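Local coordinates for protein putative O-methyltransferase (Klebsiella pneumoniae subsp. pneumoniae, PDB 3TFW) that probably transfers methyl groups from S-adenosylmethionine to hydroxyl oxygens of an acceptor substrate, at residues A[145-157]-A[189-203]. Residues are numbered along the deposited sequence; the frame is centred on the assembly and turned at random.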
loop_
_atom_site.group_PDB
_atom_site.type_symbol
_atom_site.label_atom_id
_atom_site.label_comp_id
_atom_site.label_asym_id
_atom_site.label_seq_id
_atom_site.Cartn_x
_atom_site.Cartn_y
_atom_site.Cartn_z
ATOM N N ASP A 145 -6.573 -15.333 -14.142
ATOM C CA ASP A 145 -7.943 -15.832 -14.165
ATOM C C ASP A 145 -8.488 -15.994 -12.745
ATOM O O ASP A 145 -8.094 -16.892 -11.984
ATOM C CB ASP A 145 -8.059 -17.139 -14.977
ATOM C CG ASP A 145 -7.133 -18.238 -14.473
ATOM O OD1 ASP A 145 -5.922 -17.974 -14.316
ATOM O OD2 ASP A 145 -7.615 -19.368 -14.235
ATOM N N LYS A 146 -9.408 -15.100 -12.412
ATOM C CA LYS A 146 -9.976 -15.014 -11.085
ATOM C C LYS A 146 -10.627 -16.299 -10.570
ATOM O O LYS A 146 -10.484 -16.586 -9.382
ATOM C CB LYS A 146 -10.937 -13.817 -10.990
ATOM C CG LYS A 146 -10.290 -12.486 -11.387
ATOM C CD LYS A 146 -9.235 -12.065 -10.365
ATOM C CE LYS A 146 -8.139 -11.226 -10.987
ATOM N NZ LYS A 146 -7.021 -11.123 -10.018
ATOM N N PRO A 147 -11.320 -17.086 -11.442
ATOM C CA PRO A 147 -11.964 -18.284 -10.890
ATOM C C PRO A 147 -10.990 -19.203 -10.149
ATOM O O PRO A 147 -11.388 -19.856 -9.183
ATOM C CB PRO A 147 -12.518 -18.990 -12.137
ATOM C CG PRO A 147 -12.791 -17.894 -13.076
ATOM C CD PRO A 147 -11.646 -16.929 -12.876
ATOM N N ASN A 148 -9.737 -19.241 -10.601
ATOM C CA ASN A 148 -8.702 -20.084 -9.977
ATOM C C ASN A 148 -7.821 -19.395 -8.938
ATOM O O ASN A 148 -6.829 -19.958 -8.485
ATOM C CB ASN A 148 -7.830 -20.755 -11.037
ATOM C CG ASN A 148 -8.509 -21.949 -11.663
ATOM O OD1 ASN A 148 -9.368 -22.580 -11.047
ATOM N ND2 ASN A 148 -8.137 -22.260 -12.893
ATOM N N ASN A 149 -8.199 -18.179 -8.556
ATOM C CA ASN A 149 -7.532 -17.491 -7.447
ATOM C C ASN A 149 -7.217 -18.336 -6.210
ATOM O O ASN A 149 -6.085 -18.286 -5.726
ATOM C CB ASN A 149 -8.273 -16.201 -7.060
ATOM C CG ASN A 149 -7.632 -14.973 -7.686
ATOM O OD1 ASN A 149 -7.223 -15.000 -8.857
ATOM N ND2 ASN A 149 -7.503 -13.901 -6.901
ATOM N N PRO A 150 -8.187 -19.136 -5.709
ATOM C CA PRO A 150 -7.836 -19.883 -4.501
ATOM C C PRO A 150 -6.717 -20.898 -4.748
ATOM O O PRO A 150 -5.905 -21.134 -3.854
ATOM C CB PRO A 150 -9.146 -20.571 -4.097
ATOM C CG PRO A 150 -10.020 -20.498 -5.299
ATOM C CD PRO A 150 -9.602 -19.322 -6.089
ATOM N N HIS A 151 -6.660 -21.464 -5.954
ATOM C CA HIS A 151 -5.571 -22.377 -6.327
ATOM C C HIS A 151 -4.223 -21.664 -6.374
ATOM O O HIS A 151 -3.200 -22.208 -5.943
ATOM C CB HIS A 151 -5.858 -23.039 -7.685
ATOM C CG HIS A 151 -7.101 -23.874 -7.697
ATOM N ND1 HIS A 151 -7.207 -25.058 -7.005
ATOM C CD2 HIS A 151 -8.284 -23.701 -8.334
ATOM C CE1 HIS A 151 -8.407 -25.577 -7.205
ATOM N NE2 HIS A 151 -9.082 -24.771 -8.005
ATOM N N TYR A 152 -4.228 -20.448 -6.915
ATOM C CA TYR A 152 -3.027 -19.628 -6.950
ATOM C C TYR A 152 -2.527 -19.314 -5.542
ATOM O O TYR A 152 -1.324 -19.364 -5.287
ATOM C CB TYR A 152 -3.263 -18.350 -7.758
ATOM C CG TYR A 152 -3.595 -18.633 -9.204
ATOM C CD1 TYR A 152 -2.943 -19.654 -9.896
ATOM C CD2 TYR A 152 -4.587 -17.911 -9.870
ATOM C CE1 TYR A 152 -3.255 -19.950 -11.213
ATOM C CE2 TYR A 152 -4.900 -18.192 -11.209
ATOM C CZ TYR A 152 -4.226 -19.213 -11.861
ATOM O OH TYR A 152 -4.509 -19.501 -13.170
ATOM N N LEU A 153 -3.449 -19.040 -4.620
ATOM C CA LEU A 153 -3.070 -18.782 -3.227
ATOM C C LEU A 153 -2.409 -19.998 -2.566
ATOM O O LEU A 153 -1.433 -19.860 -1.820
ATOM C CB LEU A 153 -4.277 -18.307 -2.398
ATOM C CG LEU A 153 -4.001 -17.801 -0.964
ATOM C CD1 LEU A 153 -2.852 -16.771 -0.886
ATOM C CD2 LEU A 153 -5.268 -17.204 -0.365
ATOM N N ARG A 154 -2.949 -21.185 -2.838
ATOM C CA ARG A 154 -2.372 -22.423 -2.305
ATOM C C ARG A 154 -0.922 -22.605 -2.765
ATOM O O ARG A 154 -0.039 -22.865 -1.945
ATOM C CB ARG A 154 -3.232 -23.635 -2.683
ATOM C CG ARG A 154 -2.626 -24.973 -2.252
ATOM C CD ARG A 154 -3.556 -26.149 -2.560
ATOM N NE ARG A 154 -3.618 -26.440 -3.986
ATOM C CZ ARG A 154 -4.649 -26.115 -4.756
ATOM N NH1 ARG A 154 -5.702 -25.503 -4.228
ATOM N NH2 ARG A 154 -4.635 -26.400 -6.045
ATOM N N TRP A 155 -0.683 -22.439 -4.066
ATOM C CA TRP A 155 0.675 -22.503 -4.628
ATOM C C TRP A 155 1.578 -21.377 -4.111
ATOM O O TRP A 155 2.768 -21.596 -3.848
ATOM C CB TRP A 155 0.621 -22.506 -6.162
ATOM C CG TRP A 155 0.246 -23.837 -6.704
ATOM C CD1 TRP A 155 -0.916 -24.171 -7.353
ATOM C CD2 TRP A 155 1.026 -25.032 -6.633
ATOM N NE1 TRP A 155 -0.896 -25.505 -7.697
ATOM C CE2 TRP A 155 0.280 -26.058 -7.266
ATOM C CE3 TRP A 155 2.287 -25.336 -6.104
ATOM C CZ2 TRP A 155 0.755 -27.372 -7.382
ATOM C CZ3 TRP A 155 2.763 -26.646 -6.216
ATOM C CH2 TRP A 155 1.994 -27.649 -6.855
ATOM N N ALA A 156 1.012 -20.180 -3.950
ATOM C CA ALA A 156 1.759 -19.036 -3.394
ATOM C C ALA A 156 2.270 -19.402 -2.002
ATOM O O ALA A 156 3.436 -19.170 -1.678
ATOM C CB ALA A 156 0.870 -17.753 -3.318
ATOM N N LEU A 157 1.403 -20.016 -1.201
ATOM C CA LEU A 157 1.771 -20.383 0.166
ATOM C C LEU A 157 2.851 -21.457 0.179
ATOM O O LEU A 157 3.771 -21.411 0.995
ATOM C CB LEU A 157 0.540 -20.809 0.973
ATOM C CG LEU A 157 -0.259 -19.658 1.581
ATOM C CD1 LEU A 157 -1.707 -20.095 1.882
ATOM C CD2 LEU A 157 0.422 -19.076 2.829
ATOM N N GLY A 189 -14.517 -17.074 -7.354
ATOM C CA GLY A 189 -13.081 -17.299 -7.130
ATOM C C GLY A 189 -12.453 -16.289 -6.182
ATOM O O GLY A 189 -11.674 -16.655 -5.289
ATOM N N VAL A 190 -12.779 -15.016 -6.385
ATOM C CA VAL A 190 -12.281 -13.934 -5.528
ATOM C C VAL A 190 -12.784 -14.078 -4.081
ATOM O O VAL A 190 -12.022 -13.855 -3.119
ATOM C CB VAL A 190 -12.608 -12.538 -6.128
ATOM C CG1 VAL A 190 -12.378 -11.429 -5.116
ATOM C CG2 VAL A 190 -11.741 -12.267 -7.363
ATOM N N ARG A 191 -14.052 -14.463 -3.916
ATOM C CA ARG A 191 -14.624 -14.643 -2.568
ATOM C C ARG A 191 -13.997 -15.820 -1.839
ATOM O O ARG A 191 -13.673 -15.712 -0.652
ATOM C CB ARG A 191 -16.158 -14.782 -2.615
ATOM C CG ARG A 191 -16.869 -13.520 -3.056
ATOM C CD ARG A 191 -18.398 -13.722 -3.140
ATOM N NE ARG A 191 -18.939 -14.304 -1.914
ATOM C CZ ARG A 191 -19.324 -13.610 -0.844
ATOM N NH1 ARG A 191 -19.242 -12.287 -0.822
ATOM N NH2 ARG A 191 -19.789 -14.254 0.215
ATOM N N GLN A 192 -13.789 -16.921 -2.563
ATOM C CA GLN A 192 -13.088 -18.095 -2.040
ATOM C C GLN A 192 -11.663 -17.729 -1.603
ATOM O O GLN A 192 -11.207 -18.158 -0.547
ATOM C CB GLN A 192 -12.971 -19.170 -3.115
ATOM C CG GLN A 192 -14.076 -20.196 -3.204
ATOM C CD GLN A 192 -13.647 -21.342 -4.091
ATOM O OE1 GLN A 192 -13.697 -21.242 -5.320
ATOM N NE2 GLN A 192 -13.170 -22.419 -3.475
ATOM N N PHE A 193 -10.978 -16.975 -2.460
ATOM C CA PHE A 193 -9.626 -16.433 -2.235
ATOM C C PHE A 193 -9.523 -15.590 -0.954
ATOM O O PHE A 193 -8.675 -15.849 -0.093
ATOM C CB PHE A 193 -9.263 -15.604 -3.472
ATOM C CG PHE A 193 -7.938 -14.904 -3.407
ATOM C CD1 PHE A 193 -6.752 -15.601 -3.612
ATOM C CD2 PHE A 193 -7.884 -13.526 -3.217
ATOM C CE1 PHE A 193 -5.516 -14.935 -3.589
ATOM C CE2 PHE A 193 -6.658 -12.851 -3.202
ATOM C CZ PHE A 193 -5.470 -13.568 -3.389
ATOM N N ILE A 194 -10.391 -14.586 -0.836
ATOM C CA ILE A 194 -10.426 -13.721 0.345
ATOM C C ILE A 194 -10.736 -14.518 1.622
ATOM O O ILE A 194 -10.055 -14.370 2.641
ATOM C CB ILE A 194 -11.407 -12.530 0.144
ATOM C CG1 ILE A 194 -10.804 -11.527 -0.842
ATOM C CG2 ILE A 194 -11.715 -11.839 1.478
ATOM C CD1 ILE A 194 -11.827 -10.642 -1.545
ATOM N N GLU A 195 -11.734 -15.393 1.548
ATOM C CA GLU A 195 -12.114 -16.213 2.697
ATOM C C GLU A 195 -11.019 -17.200 3.122
ATOM O O GLU A 195 -10.766 -17.363 4.312
ATOM C CB GLU A 195 -13.449 -16.912 2.432
ATOM C CG GLU A 195 -14.625 -15.931 2.587
ATOM C CD GLU A 195 -15.907 -16.387 1.913
ATOM O OE1 GLU A 195 -15.987 -17.560 1.471
ATOM O OE2 GLU A 195 -16.835 -15.553 1.819
HETATM N N MSE A 196 -10.370 -17.833 2.143
HETATM C CA MSE A 196 -9.226 -18.711 2.380
HETATM C C MSE A 196 -8.119 -17.925 3.083
HETATM O O MSE A 196 -7.529 -18.397 4.061
HETATM C CB MSE A 196 -8.722 -19.262 1.037
HETATM C CG MSE A 196 -7.566 -20.238 1.118
HETATM SE SE MSE A 196 -6.897 -20.778 -0.663
HETATM C CE MSE A 196 -5.180 -21.487 -0.085
HETATM N N MSE A 197 -7.851 -16.728 2.577
HETATM C CA MSE A 197 -6.817 -15.859 3.126
HETATM C C MSE A 197 -7.107 -15.491 4.584
HETATM O O MSE A 197 -6.228 -15.573 5.442
HETATM C CB MSE A 197 -6.695 -14.603 2.267
HETATM C CG MSE A 197 -5.665 -13.575 2.726
HETATM SE SE MSE A 197 -5.417 -12.201 1.329
HETATM C CE MSE A 197 -4.847 -13.431 -0.061
ATOM N N GLY A 198 -8.350 -15.105 4.856
ATOM C CA GLY A 198 -8.757 -14.724 6.210
ATOM C C GLY A 198 -8.693 -15.845 7.233
ATOM O O GLY A 198 -8.482 -15.589 8.426
ATOM N N ALA A 199 -8.853 -17.085 6.769
ATOM C CA ALA A 199 -8.888 -18.260 7.646
ATOM C C ALA A 199 -7.528 -18.939 7.798
ATOM O O ALA A 199 -7.388 -19.903 8.556
ATOM C CB ALA A 199 -9.911 -19.246 7.141
ATOM N N GLU A 200 -6.529 -18.431 7.075
ATOM C CA GLU A 200 -5.173 -18.980 7.089
ATOM C C GLU A 200 -4.300 -18.309 8.158
ATOM O O GLU A 200 -3.923 -17.147 8.006
ATOM C CB GLU A 200 -4.531 -18.823 5.698
ATOM C CG GLU A 200 -3.089 -19.308 5.595
ATOM C CD GLU A 200 -2.949 -20.762 5.999
ATOM O OE1 GLU A 200 -3.473 -21.635 5.276
ATOM O OE2 GLU A 200 -2.318 -21.021 7.045
ATOM N N PRO A 201 -3.953 -19.042 9.243
ATOM C CA PRO A 201 -3.113 -18.450 10.296
ATOM C C PRO A 201 -1.702 -18.066 9.834
ATOM O O PRO A 201 -1.080 -17.200 10.444
ATOM C CB PRO A 201 -3.049 -19.551 11.370
ATOM C CG PRO A 201 -3.419 -20.802 10.672
ATOM C CD PRO A 201 -4.374 -20.414 9.583
ATOM N N ARG A 202 -1.218 -18.698 8.766
ATOM C CA ARG A 202 0.085 -18.356 8.201
ATOM C C ARG A 202 0.081 -16.995 7.474
ATOM O O ARG A 202 1.120 -16.550 7.008
ATOM C CB ARG A 202 0.555 -19.452 7.242
ATOM C CG ARG A 202 0.984 -20.753 7.936
ATOM C CD ARG A 202 1.142 -21.873 6.928
ATOM N NE ARG A 202 2.220 -21.610 5.974
ATOM C CZ ARG A 202 2.300 -22.168 4.769
ATOM N NH1 ARG A 202 1.367 -23.014 4.363
ATOM N NH2 ARG A 202 3.313 -21.877 3.969
ATOM N N LEU A 203 -1.087 -16.358 7.370
ATOM C CA LEU A 203 -1.196 -15.036 6.741
ATOM C C LEU A 203 -1.730 -13.948 7.677
ATOM O O LEU A 203 -2.641 -14.194 8.476
ATOM C CB LEU A 203 -2.074 -15.110 5.486
ATOM C CG LEU A 203 -1.574 -15.978 4.327
ATOM C CD1 LEU A 203 -2.651 -16.105 3.257
ATOM C CD2 LEU A 203 -0.283 -15.422 3.721
HETATM O O HOH W 1 -12.035 -22.471 -7.234
HETATM O O HOH W 2 -13.741 -20.641 -7.964
#
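Selenomethionine Met-196 runs fully extended, CG anti to the backbone N (chi1 -178°), which carries its SE and CE across to helix 149-157. Leu-153, whose CG likewise stands opposite its own backbone N, reaches back to meet it tip to tip, CD2 lying 3.9 Å from SE. The two helices pack on one face of the Rossmann-like sheet of a class I methyltransferase, their axes 8.3 Å apart and inclined by 34°. Met-196 is a knob among Pro-150, Leu-153, Arg-154 and Leu-157; in return the Pro-150 ring sits among Gly-189, Gln-192, Phe-193 and Met-196. Where the 3-10 turn 146-148 leads into helix 149-157, the backbones come together: Gly-189 CA makes a C-H...O contact with Lys-146 O at 3.5 Å. Two waters lie between Pro-147 O and Gln-192 OE1; one is only weakly placed for Pro-147 O.

Deeper in, the Asn-149 amide is tilted steeply to the Phe-193 ring and puts ND2 over the ring centre, 3.6 Å above its plane. Leu-153 CB approaches the same ring at CE1, and both Asn-149 and Phe-193 also rest on Ile-142 of strand 139-142, which ties the helix pair to the sheet. Met-197 CE packs against both methyls of Leu-153. From helix 149-157, Leu-157 CD2 meets, tip to tip at 3.8 Å, CD2 of Leu-203, which opens strand 203-211 after the turn that follows the second helix. That same Leu-157 methyl lies over the centre of one guanidinium face of Arg-202, whose NH2 gives a weak, bent hydrogen bond to Leu-157 O (3.0 Å, 132° at the hydrogen).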